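Local coordinates for protein putative polysaccharide binding proteins (DUF1812) (Bacteroides thetaiotaomicron VPI-5482, PDB 3GF8) that probably serves as an outer-membrane lipoprotein of the FimB/Mfa2 family, acting in fimbrial assembly, although its proposed polysaccharide binding remains putative, at residues A29-F32 with H33-D37; F237-L241 with I242-A246; Q258-L261 with D262-N266; F271-S274 with E275-A279. All coordinates share one frame; numbering follows the deposited sequence. Where two conformers were deposited one is given.

Contact 1 (A29-F32 with H33-D37); sequences ADAF and HAQVD
D30 meets H33 through its backbone, the carbonyl O of D30 lying a loose 4.0 Å from CE1 of the imidazole of H33. OD1 of D30 accepts the backbone N-H of F32 at 3.1 Å, from above the carboxylate plane, which closes an Asx turn; the same oxygen also takes the N-H of Y22. A31 holds the N-cap position. Its methyl CB rests 3.5 Å from NE2 of Q35, whose CG stands beside its own backbone N (chi1 -61°) and whose chain then runs out extended. The bond from Q35 N to A31 O is weak. F32 O does more, taking V36 N at 2.9 Å in the carbonyl plane and Q35 N at 3.0 Å from well above it, so one oxygen takes two N-H groups of the closing turn. The F32 ring swings out with CG anti to the backbone N (chi1 178°) and crosses V36 at about a right angle, CE1 of F32 lying 3.6 Å from CG1 of V36. Around this single turn, F32 packs on L61 and Y66, Q35 and V36 lean on W124 of strand 124-133, and D37 leads into strand 38-44.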
loop_
_atom_site.group_PDB
_atom_site.type_symbol
_atom_site.label_atom_id
_atom_site.label_comp_id
_atom_site.label_asym_id
_atom_site.label_seq_id
_atom_site.Cartn_x
_atom_site.Cartn_y
_atom_site.Cartn_z
ATOM N N ALA A 29 2.064 1.819 -16.852
ATOM C CA ALA A 29 3.188 1.170 -17.525
ATOM C C ALA A 29 3.918 0.262 -16.540
ATOM O O ALA A 29 3.869 0.487 -15.329
ATOM C CB ALA A 29 4.110 2.228 -18.096
ATOM N N ASP A 30 4.551 -0.792 -17.047
ATOM C CA ASP A 30 5.106 -1.820 -16.193
ATOM C C ASP A 30 6.385 -1.325 -15.532
ATOM O O ASP A 30 7.321 -0.997 -16.236
ATOM C CB ASP A 30 5.430 -3.074 -16.995
ATOM C CG ASP A 30 6.034 -4.181 -16.131
ATOM O OD1 ASP A 30 5.794 -4.198 -14.901
ATOM O OD2 ASP A 30 6.770 -5.018 -16.684
ATOM N N ALA A 31 6.426 -1.280 -14.190
ATOM C CA ALA A 31 7.634 -0.822 -13.457
ATOM C C ALA A 31 8.283 -1.934 -12.628
ATOM O O ALA A 31 9.113 -1.668 -11.749
ATOM C CB ALA A 31 7.308 0.408 -12.567
ATOM N N PHE A 32 7.933 -3.183 -12.923
ATOM C CA PHE A 32 8.466 -4.309 -12.162
ATOM C C PHE A 32 9.985 -4.228 -11.987
ATOM O O PHE A 32 10.492 -4.102 -10.861
ATOM C CB PHE A 32 8.114 -5.639 -12.807
ATOM C CG PHE A 32 8.692 -6.823 -12.062
ATOM C CD1 PHE A 32 8.104 -7.270 -10.886
ATOM C CD2 PHE A 32 9.860 -7.438 -12.499
ATOM C CE1 PHE A 32 8.644 -8.331 -10.177
ATOM C CE2 PHE A 32 10.414 -8.491 -11.784
ATOM C CZ PHE A 32 9.803 -8.945 -10.630
ATOM N N HIS A 33 10.703 -4.326 -13.094
ATOM C CA HIS A 33 12.172 -4.417 -13.065
ATOM C C HIS A 33 12.784 -3.221 -12.340
ATOM O O HIS A 33 13.819 -3.372 -11.710
ATOM C CB HIS A 33 12.746 -4.490 -14.472
ATOM C CG HIS A 33 12.445 -3.269 -15.272
ATOM N ND1 HIS A 33 11.187 -3.021 -15.790
ATOM C CD2 HIS A 33 13.196 -2.179 -15.555
ATOM C CE1 HIS A 33 11.184 -1.836 -16.375
ATOM N NE2 HIS A 33 12.390 -1.305 -16.248
ATOM N N ALA A 34 12.134 -2.052 -12.403
ATOM C CA ALA A 34 12.633 -0.844 -11.723
ATOM C C ALA A 34 12.433 -0.813 -10.195
ATOM O O ALA A 34 13.251 -0.226 -9.491
ATOM C CB ALA A 34 11.995 0.425 -12.352
ATOM N N GLN A 35 11.365 -1.436 -9.691
ATOM C CA GLN A 35 10.933 -1.271 -8.303
ATOM C C GLN A 35 10.853 -2.528 -7.427
ATOM O O GLN A 35 10.932 -2.420 -6.217
ATOM C CB GLN A 35 9.548 -0.612 -8.286
ATOM C CG GLN A 35 9.557 0.757 -8.925
ATOM C CD GLN A 35 8.257 1.493 -8.760
ATOM O OE1 GLN A 35 7.540 1.301 -7.783
ATOM N NE2 GLN A 35 7.939 2.354 -9.724
ATOM N N VAL A 36 10.644 -3.707 -8.006
ATOM C CA VAL A 36 10.365 -4.867 -7.210
ATOM C C VAL A 36 11.618 -5.701 -7.122
ATOM O O VAL A 36 12.097 -6.197 -8.137
ATOM C CB VAL A 36 9.220 -5.695 -7.807
ATOM C CG1 VAL A 36 8.914 -6.904 -6.906
ATOM C CG2 VAL A 36 7.980 -4.842 -7.968
ATOM N N ASP A 37 12.160 -5.854 -5.923
ATOM C CA ASP A 37 13.367 -6.665 -5.746
ATOM C C ASP A 37 13.154 -7.991 -5.016
ATOM O O ASP A 37 14.120 -8.647 -4.681
ATOM C CB ASP A 37 14.485 -5.854 -5.080
ATOM C CG ASP A 37 14.311 -5.652 -3.571
ATOM O OD1 ASP A 37 13.387 -6.195 -2.882
ATOM O OD2 ASP A 37 15.178 -4.925 -3.051
#

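Contact 2 (F237-L241 with I242-A246); sequences FDINL and IDYLA
N240 and D243 approach to 5.2 Å between their CA atoms where strand 237-240 gives way to helix 242-246, the two axes 57° apart. N240 is the N-cap. Its CG lies anti to the backbone N (chi1 175°), which brings OD1 of N240 back over the first turn to accept D243 N at 2.9 Å; the donor sits well above the amide plane, though the bond itself is fairly straight. CB of D243 also packs on CG of N240, at 3.5 Å. Ordinary helical bonds follow, from Y244 N to N240 O and from L245 N to L241 O. One turn on, Y244 reaches back along the strand and lays its ring across I239. The end methyl CD1 of I239 stands over the ring centre of Y244, 4.1 Å from the centroid, in a CH-pi contact, while CG2 of I239 lies 3.5 Å from OH of Y244. That hydroxyl is hydrogen-bonded to the backbone O of Q296. The helix start is thus fixed in two ways: a side-chain amide satisfies an N-H of the first turn, and a buried aromatic face takes up the apolar strand residue just before the cap.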
loop_
_atom_site.group_PDB
_atom_site.type_symbol
_atom_site.label_atom_id
_atom_site.label_comp_id
_atom_site.label_asym_id
_atom_site.label_seq_id
_atom_site.Cartn_x
_atom_site.Cartn_y
_atom_site.Cartn_z
ATOM N N PHE A 237 -7.202 18.461 14.656
ATOM C CA PHE A 237 -7.537 18.140 13.266
ATOM C C PHE A 237 -7.796 16.640 13.172
ATOM O O PHE A 237 -7.001 15.819 13.628
ATOM C CB PHE A 237 -6.393 18.539 12.344
ATOM C CG PHE A 237 -6.767 18.680 10.870
ATOM C CD1 PHE A 237 -7.657 19.651 10.446
ATOM C CD2 PHE A 237 -6.138 17.901 9.904
ATOM C CE1 PHE A 237 -7.941 19.816 9.086
ATOM C CE2 PHE A 237 -6.418 18.065 8.535
ATOM C CZ PHE A 237 -7.319 19.007 8.135
ATOM N N ASP A 238 -8.923 16.286 12.569
ATOM C CA ASP A 238 -9.350 14.913 12.546
ATOM C C ASP A 238 -10.239 14.705 11.349
ATOM O O ASP A 238 -11.431 14.925 11.447
ATOM C CB ASP A 238 -10.077 14.555 13.844
ATOM C CG ASP A 238 -10.305 13.051 13.979
ATOM O OD1 ASP A 238 -10.080 12.305 13.002
ATOM O OD2 ASP A 238 -10.716 12.607 15.065
ATOM N N ILE A 239 -9.644 14.266 10.234
ATOM C CA ILE A 239 -10.375 14.160 8.982
ATOM C C ILE A 239 -10.343 12.749 8.420
ATOM O O ILE A 239 -9.562 11.868 8.850
ATOM C CB ILE A 239 -9.951 15.246 7.937
ATOM C CG1 ILE A 239 -8.461 15.181 7.560
ATOM C CG2 ILE A 239 -10.211 16.632 8.511
ATOM C CD1 ILE A 239 -8.127 14.267 6.428
ATOM N N ASN A 240 -11.250 12.518 7.482
ATOM C CA ASN A 240 -11.378 11.227 6.843
ATOM C C ASN A 240 -10.590 11.356 5.567
ATOM O O ASN A 240 -11.013 11.992 4.597
ATOM C CB ASN A 240 -12.853 10.894 6.617
ATOM C CG ASN A 240 -13.057 9.615 5.846
ATOM O OD1 ASN A 240 -12.149 9.107 5.201
ATOM N ND2 ASN A 240 -14.271 9.092 5.894
ATOM N N LEU A 241 -9.386 10.802 5.608
ATOM C CA LEU A 241 -8.471 10.901 4.522
ATOM C C LEU A 241 -9.041 10.217 3.281
ATOM O O LEU A 241 -8.848 10.688 2.153
ATOM C CB LEU A 241 -7.150 10.235 4.939
ATOM C CG LEU A 241 -6.001 10.325 3.950
ATOM C CD1 LEU A 241 -5.658 11.773 3.716
ATOM C CD2 LEU A 241 -4.774 9.517 4.458
ATOM N N ILE A 242 -9.710 9.082 3.463
ATOM C CA ILE A 242 -10.260 8.400 2.295
ATOM C C ILE A 242 -11.260 9.326 1.606
ATOM O O ILE A 242 -11.309 9.431 0.383
ATOM C CB ILE A 242 -11.002 7.116 2.641
ATOM C CG1 ILE A 242 -10.071 6.107 3.343
ATOM C CG2 ILE A 242 -11.652 6.545 1.339
ATOM C CD1 ILE A 242 -8.762 5.732 2.573
ATOM N N ASP A 243 -12.077 9.985 2.418
ATOM C CA ASP A 243 -13.073 10.900 1.896
ATOM C C ASP A 243 -12.485 12.123 1.192
ATOM O O ASP A 243 -12.982 12.567 0.163
ATOM C CB ASP A 243 -13.966 11.370 3.015
ATOM C CG ASP A 243 -15.325 11.516 2.568
ATOM O OD1 ASP A 243 -15.932 10.459 2.332
ATOM O OD2 ASP A 243 -15.768 12.673 2.401
ATOM N N TYR A 244 -11.428 12.670 1.765
ATOM C CA TYR A 244 -10.715 13.769 1.119
ATOM C C TYR A 244 -10.121 13.324 -0.208
ATOM O O TYR A 244 -10.130 14.080 -1.167
ATOM C CB TYR A 244 -9.640 14.341 2.052
ATOM C CG TYR A 244 -10.171 15.377 3.043
ATOM C CD1 TYR A 244 -11.329 15.152 3.763
ATOM C CD2 TYR A 244 -9.501 16.568 3.247
ATOM C CE1 TYR A 244 -11.786 16.059 4.643
ATOM C CE2 TYR A 244 -9.973 17.508 4.128
ATOM C CZ TYR A 244 -11.103 17.252 4.815
ATOM O OH TYR A 244 -11.564 18.176 5.698
ATOM N N LEU A 245 -9.606 12.094 -0.276
ATOM C CA LEU A 245 -9.063 11.611 -1.538
ATOM C C LEU A 245 -10.197 11.275 -2.519
ATOM O O LEU A 245 -10.061 11.516 -3.709
ATOM C CB LEU A 245 -8.122 10.417 -1.321
ATOM C CG LEU A 245 -6.786 10.771 -0.645
ATOM C CD1 LEU A 245 -6.075 9.530 -0.265
ATOM C CD2 LEU A 245 -5.914 11.611 -1.519
ATOM N N ALA A 246 -11.317 10.747 -2.017
ATOM C CA ALA A 246 -12.456 10.421 -2.882
ATOM C C ALA A 246 -13.036 11.678 -3.533
ATOM O O ALA A 246 -13.405 11.622 -4.692
ATOM C CB ALA A 246 -13.569 9.609 -2.107
#

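Contact 3 (Q258-L261 with D262-N266); sequences QEYL and DRQSN. With EDO (1,2-ethanediol), chain B.
OE2 of E259 is gripped twice by R263: NE of R263 comes to it at 3.0 Å, on the anti lone pair, and NH2 of R263 at 3.2 Å, nearly end-on. Both nitrogens reach the oxygen in the plane of the guanidinium, and the carboxylate is turned only 30° from that plane, so the two groups are nearly coplanar, meeting edge to edge. The side chains run side by side off one flank of the helix. On another flank Q258 bends at chi2 (59°), which carries its amide over D262; NE2 of Q258 gives an in-plane N-H to OD1 of D262 at 2.9 Å, meeting that oxygen from above the carboxylate plane. The same OD1 of the buried D262 forms a salt bridge with R216, and NH1 of R263 goes on to the backbone O of N25. Y260 and Q264 lie alongside one another, CE1 of the ring 3.6 Å from CB of Q264, with ring and amide planes nearly perpendicular; the Y260 hydroxyl and Q264 NE2 both bond to E251. The last helical bond, Q264 N to Y260 O, measures 2.9 Å. Beyond it OE1 of Q264 accepts N266 N at 3.0 Å, and ND2 of N266 holds a 1,2-ethanediol, probably from the crystallisation liquor. NZ of K150 bonds to the carbonyls of L261 and Q264, which lie close together, and to the S265 hydroxyl. E259 and D262 are each paired with an arginine, and the lysine probably offsets the partial negative charge of the last carbonyls of the helix.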
loop_
_atom_site.group_PDB
_atom_site.type_symbol
_atom_site.label_atom_id
_atom_site.label_comp_id
_atom_site.label_asym_id
_atom_site.label_seq_id
_atom_site.Cartn_x
_atom_site.Cartn_y
_atom_site.Cartn_z
ATOM N N GLN A 258 -11.417 3.328 -5.647
ATOM C CA GLN A 258 -10.519 2.218 -5.282
ATOM C C GLN A 258 -9.382 2.068 -6.270
ATOM O O GLN A 258 -8.266 1.728 -5.906
ATOM C CB GLN A 258 -11.244 0.885 -5.170
ATOM C CG GLN A 258 -10.321 -0.235 -4.576
ATOM C CD GLN A 258 -9.809 0.120 -3.183
ATOM O OE1 GLN A 258 -10.599 0.349 -2.288
ATOM N NE2 GLN A 258 -8.478 0.222 -3.022
ATOM N N GLU A 259 -9.681 2.319 -7.536
ATOM C CA GLU A 259 -8.689 2.211 -8.558
ATOM C C GLU A 259 -7.635 3.273 -8.421
ATOM O O GLU A 259 -6.455 2.976 -8.604
ATOM C CB GLU A 259 -9.313 2.267 -9.938
ATOM C CG GLU A 259 -8.263 2.074 -11.025
ATOM C CD GLU A 259 -8.857 1.793 -12.397
ATOM O OE1 GLU A 259 -10.120 1.820 -12.542
ATOM O OE2 GLU A 259 -8.040 1.541 -13.320
ATOM N N TYR A 260 -8.048 4.500 -8.083
ATOM C CA TYR A 260 -7.087 5.560 -7.808
ATOM C C TYR A 260 -6.245 5.219 -6.573
ATOM O O TYR A 260 -5.016 5.318 -6.583
ATOM C CB TYR A 260 -7.789 6.877 -7.587
ATOM C CG TYR A 260 -6.863 7.993 -7.191
ATOM C CD1 TYR A 260 -5.778 8.332 -7.981
ATOM C CD2 TYR A 260 -7.085 8.733 -6.027
ATOM C CE1 TYR A 260 -4.936 9.372 -7.613
ATOM C CE2 TYR A 260 -6.273 9.787 -5.677
ATOM C CZ TYR A 260 -5.191 10.093 -6.468
ATOM O OH TYR A 260 -4.374 11.115 -6.107
ATOM N N LEU A 261 -6.913 4.796 -5.512
ATOM C CA LEU A 261 -6.204 4.419 -4.286
ATOM C C LEU A 261 -5.170 3.285 -4.504
ATOM O O LEU A 261 -4.089 3.281 -3.886
ATOM C CB LEU A 261 -7.198 4.027 -3.204
ATOM C CG LEU A 261 -8.114 5.152 -2.714
ATOM C CD1 LEU A 261 -9.060 4.592 -1.606
ATOM C CD2 LEU A 261 -7.300 6.359 -2.253
ATOM N N ASP A 262 -5.484 2.343 -5.382
ATOM C CA ASP A 262 -4.568 1.233 -5.654
ATOM C C ASP A 262 -3.459 1.662 -6.563
ATOM O O ASP A 262 -2.276 1.298 -6.345
ATOM C CB ASP A 262 -5.265 0.060 -6.327
ATOM C CG ASP A 262 -6.184 -0.683 -5.404
ATOM O OD1 ASP A 262 -5.958 -0.700 -4.179
ATOM O OD2 ASP A 262 -7.149 -1.259 -5.919
ATOM N N ARG A 263 -3.814 2.425 -7.585
ATOM C CA ARG A 263 -2.829 2.808 -8.597
ATOM C C ARG A 263 -1.820 3.825 -8.108
ATOM O O ARG A 263 -0.662 3.782 -8.493
ATOM C CB ARG A 263 -3.515 3.381 -9.832
ATOM C CG ARG A 263 -3.914 2.365 -10.865
ATOM C CD ARG A 263 -4.388 3.109 -12.100
ATOM N NE ARG A 263 -5.103 2.236 -13.010
ATOM C CZ ARG A 263 -4.535 1.466 -13.930
ATOM N NH1 ARG A 263 -3.211 1.442 -14.118
ATOM N NH2 ARG A 263 -5.319 0.716 -14.692
ATOM N N GLN A 264 -2.281 4.775 -7.298
ATOM C CA GLN A 264 -1.423 5.827 -6.774
ATOM C C GLN A 264 -0.874 5.404 -5.428
ATOM O O GLN A 264 -1.642 5.038 -4.525
ATOM C CB GLN A 264 -2.238 7.129 -6.611
ATOM C CG GLN A 264 -1.423 8.352 -6.148
ATOM C CD GLN A 264 -0.144 8.538 -6.963
ATOM O OE1 GLN A 264 0.841 7.849 -6.728
ATOM N NE2 GLN A 264 -0.165 9.458 -7.922
ATOM N N SER A 265 0.440 5.465 -5.261
ATOM C CA SER A 265 0.988 5.151 -3.944
ATOM C C SER A 265 1.860 6.232 -3.330
ATOM O O SER A 265 2.419 6.033 -2.242
ATOM C CB SER A 265 1.725 3.797 -3.986
ATOM O OG SER A 265 0.839 2.776 -4.409
ATOM N N ASN A 266 2.015 7.356 -4.024
ATOM C CA ASN A 266 2.644 8.518 -3.434
ATOM C C ASN A 266 1.718 9.694 -3.469
ATOM O O ASN A 266 1.320 10.136 -4.544
ATOM C CB ASN A 266 3.898 8.897 -4.185
ATOM C CG ASN A 266 4.895 7.813 -4.182
ATOM O OD1 ASN A 266 4.995 7.055 -5.139
ATOM N ND2 ASN A 266 5.622 7.689 -3.081
HETATM C C1 EDO B . 5.334 11.275 -1.641
HETATM O O1 EDO B . 5.902 9.970 -1.858
HETATM C C2 EDO B . 6.439 12.324 -1.747
HETATM O O2 EDO B . 6.097 13.389 -2.653
#

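Contact 4 (F271-S274 with E275-A279); sequences FFLS and ESWLA
S274 and L278 hold the two arms of this hairpin together with two bonds. The backbone N of S274 donates to L278 O at 2.8 Å. In the return bond L278 N lies 3.1 Å from OG of S274, the side chain acting where a backbone carbonyl might have. The hydroxyl is put there by a chi1 of 74°, with OG between the backbone N and the carbonyl carbon. The carbonyl of S274 is used further round the loop: its O takes W277 N at 3.1 Å, from well above its plane, closing a type I turn over E275 and S276. L278 O also receives a CA-H contact from L273, 3.3 Å from the CA. Outward from the turn, L273 splits its two methyls, CD1 lying 3.7 Å from CZ3 of the W277 indole and CD2 lying 4.2 Å from CB of A279. That same A279 methyl comes to the edge of the F271 ring, whose CD2 is 4.3 Å away. Strand 235-240 lines this side, with F237 against L273, W277 and A279. A type I turn followed by W277 in the left-handed helical region, with S274 paired to L278, is a 3:5 beta hairpin closed by a G1 beta bulge.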
loop_
_atom_site.group_PDB
_atom_site.type_symbol
_atom_site.label_atom_id
_atom_site.label_comp_id
_atom_site.label_asym_id
_atom_site.label_seq_id
_atom_site.Cartn_x
_atom_site.Cartn_y
_atom_site.Cartn_z
ATOM N N PHE A 271 -2.325 20.749 3.190
ATOM C CA PHE A 271 -3.498 21.396 3.757
ATOM C C PHE A 271 -3.267 22.882 4.011
ATOM O O PHE A 271 -2.272 23.293 4.659
ATOM C CB PHE A 271 -3.887 20.727 5.072
ATOM C CG PHE A 271 -4.193 19.273 4.923
ATOM C CD1 PHE A 271 -3.175 18.353 4.884
ATOM C CD2 PHE A 271 -5.492 18.837 4.817
ATOM C CE1 PHE A 271 -3.439 17.030 4.737
ATOM C CE2 PHE A 271 -5.763 17.506 4.675
ATOM C CZ PHE A 271 -4.736 16.604 4.631
ATOM N N PHE A 272 -4.202 23.677 3.491
ATOM C CA PHE A 272 -4.262 25.106 3.713
ATOM C C PHE A 272 -5.381 25.355 4.701
ATOM O O PHE A 272 -6.562 25.172 4.374
ATOM C CB PHE A 272 -4.507 25.850 2.405
ATOM C CG PHE A 272 -3.380 25.713 1.457
ATOM C CD1 PHE A 272 -3.241 24.564 0.699
ATOM C CD2 PHE A 272 -2.406 26.686 1.386
ATOM C CE1 PHE A 272 -2.164 24.418 -0.148
ATOM C CE2 PHE A 272 -1.319 26.541 0.548
ATOM C CZ PHE A 272 -1.197 25.416 -0.220
ATOM N N LEU A 273 -5.009 25.741 5.916
ATOM C CA LEU A 273 -5.960 25.766 7.029
ATOM C C LEU A 273 -6.333 27.168 7.452
ATOM O O LEU A 273 -5.562 28.130 7.287
ATOM C CB LEU A 273 -5.362 25.072 8.228
ATOM C CG LEU A 273 -4.897 23.663 7.955
ATOM C CD1 LEU A 273 -3.877 23.304 8.965
ATOM C CD2 LEU A 273 -6.113 22.775 8.045
ATOM N N SER A 274 -7.533 27.263 7.998
ATOM C CA SER A 274 -7.964 28.459 8.673
ATOM C C SER A 274 -7.268 28.508 10.041
ATOM O O SER A 274 -6.697 27.514 10.521
ATOM C CB SER A 274 -9.484 28.458 8.853
ATOM O OG SER A 274 -9.901 27.556 9.870
ATOM N N GLU A 275 -7.370 29.661 10.666
ATOM C CA GLU A 275 -7.016 29.813 12.082
ATOM C C GLU A 275 -7.723 28.849 13.007
ATOM O O GLU A 275 -7.240 28.579 14.082
ATOM C CB GLU A 275 -7.338 31.227 12.558
ATOM C CG GLU A 275 -6.522 32.280 11.877
ATOM C CD GLU A 275 -6.455 33.578 12.672
ATOM O OE1 GLU A 275 -7.265 33.751 13.627
ATOM O OE2 GLU A 275 -5.574 34.408 12.333
ATOM N N SER A 276 -8.869 28.336 12.603
ATOM C CA SER A 276 -9.611 27.454 13.464
ATOM C C SER A 276 -9.472 26.005 13.003
ATOM O O SER A 276 -10.363 25.209 13.232
ATOM C CB SER A 276 -11.086 27.911 13.526
ATOM O OG SER A 276 -11.618 28.115 12.229
ATOM N N TRP A 277 -8.344 25.665 12.374
ATOM C CA TRP A 277 -8.059 24.287 11.937
ATOM C C TRP A 277 -9.078 23.654 11.001
ATOM O O TRP A 277 -9.287 22.457 11.047
ATOM C CB TRP A 277 -7.831 23.377 13.143
ATOM C CG TRP A 277 -6.526 23.659 13.742
ATOM C CD1 TRP A 277 -6.256 24.570 14.694
ATOM C CD2 TRP A 277 -5.280 23.087 13.359
ATOM N NE1 TRP A 277 -4.909 24.607 14.942
ATOM C CE2 TRP A 277 -4.288 23.690 14.146
ATOM C CE3 TRP A 277 -4.909 22.112 12.436
ATOM C CZ2 TRP A 277 -2.943 23.341 14.060
ATOM C CZ3 TRP A 277 -3.567 21.769 12.343
ATOM C CH2 TRP A 277 -2.609 22.379 13.152
ATOM N N LEU A 278 -9.706 24.467 10.160
ATOM C CA LEU A 278 -10.590 23.985 9.099
ATOM C C LEU A 278 -9.772 24.015 7.809
ATOM O O LEU A 278 -9.143 25.033 7.508
ATOM C CB LEU A 278 -11.814 24.908 9.006
ATOM C CG LEU A 278 -12.887 24.826 7.917
ATOM C CD1 LEU A 278 -13.737 23.551 8.070
ATOM C CD2 LEU A 278 -13.787 26.114 7.938
ATOM N N ALA A 279 -9.773 22.910 7.068
ATOM C CA ALA A 279 -9.143 22.870 5.736
ATOM C C ALA A 279 -9.960 23.683 4.719
ATOM O O ALA A 279 -11.143 23.406 4.452
ATOM C CB ALA A 279 -8.951 21.427 5.254
#

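In the fold
All four contacts are local and follow one another along the chain, so none nests in or crosses another. Contact 1 closes the turn that brings the chain from strand 16-21 towards strand 38-44. Contact 2 turns strand 235-240 into helix 241-246, on the opposite side of the chain's centre, its own centre about 30 Å from that of contact 1. Contact 3 ends the next helix, 257-263, and releases strand 266-273, which contact 4 folds back into strand 279-284. L245 and L261 join contacts 2 and 3, while F237 packs into contact 4, tying the edge strand 235-240 to that hairpin. Contact 3 lies closest to the chain's centre, and the nearest atoms of contacts 1 and 3 are about 6 Å apart.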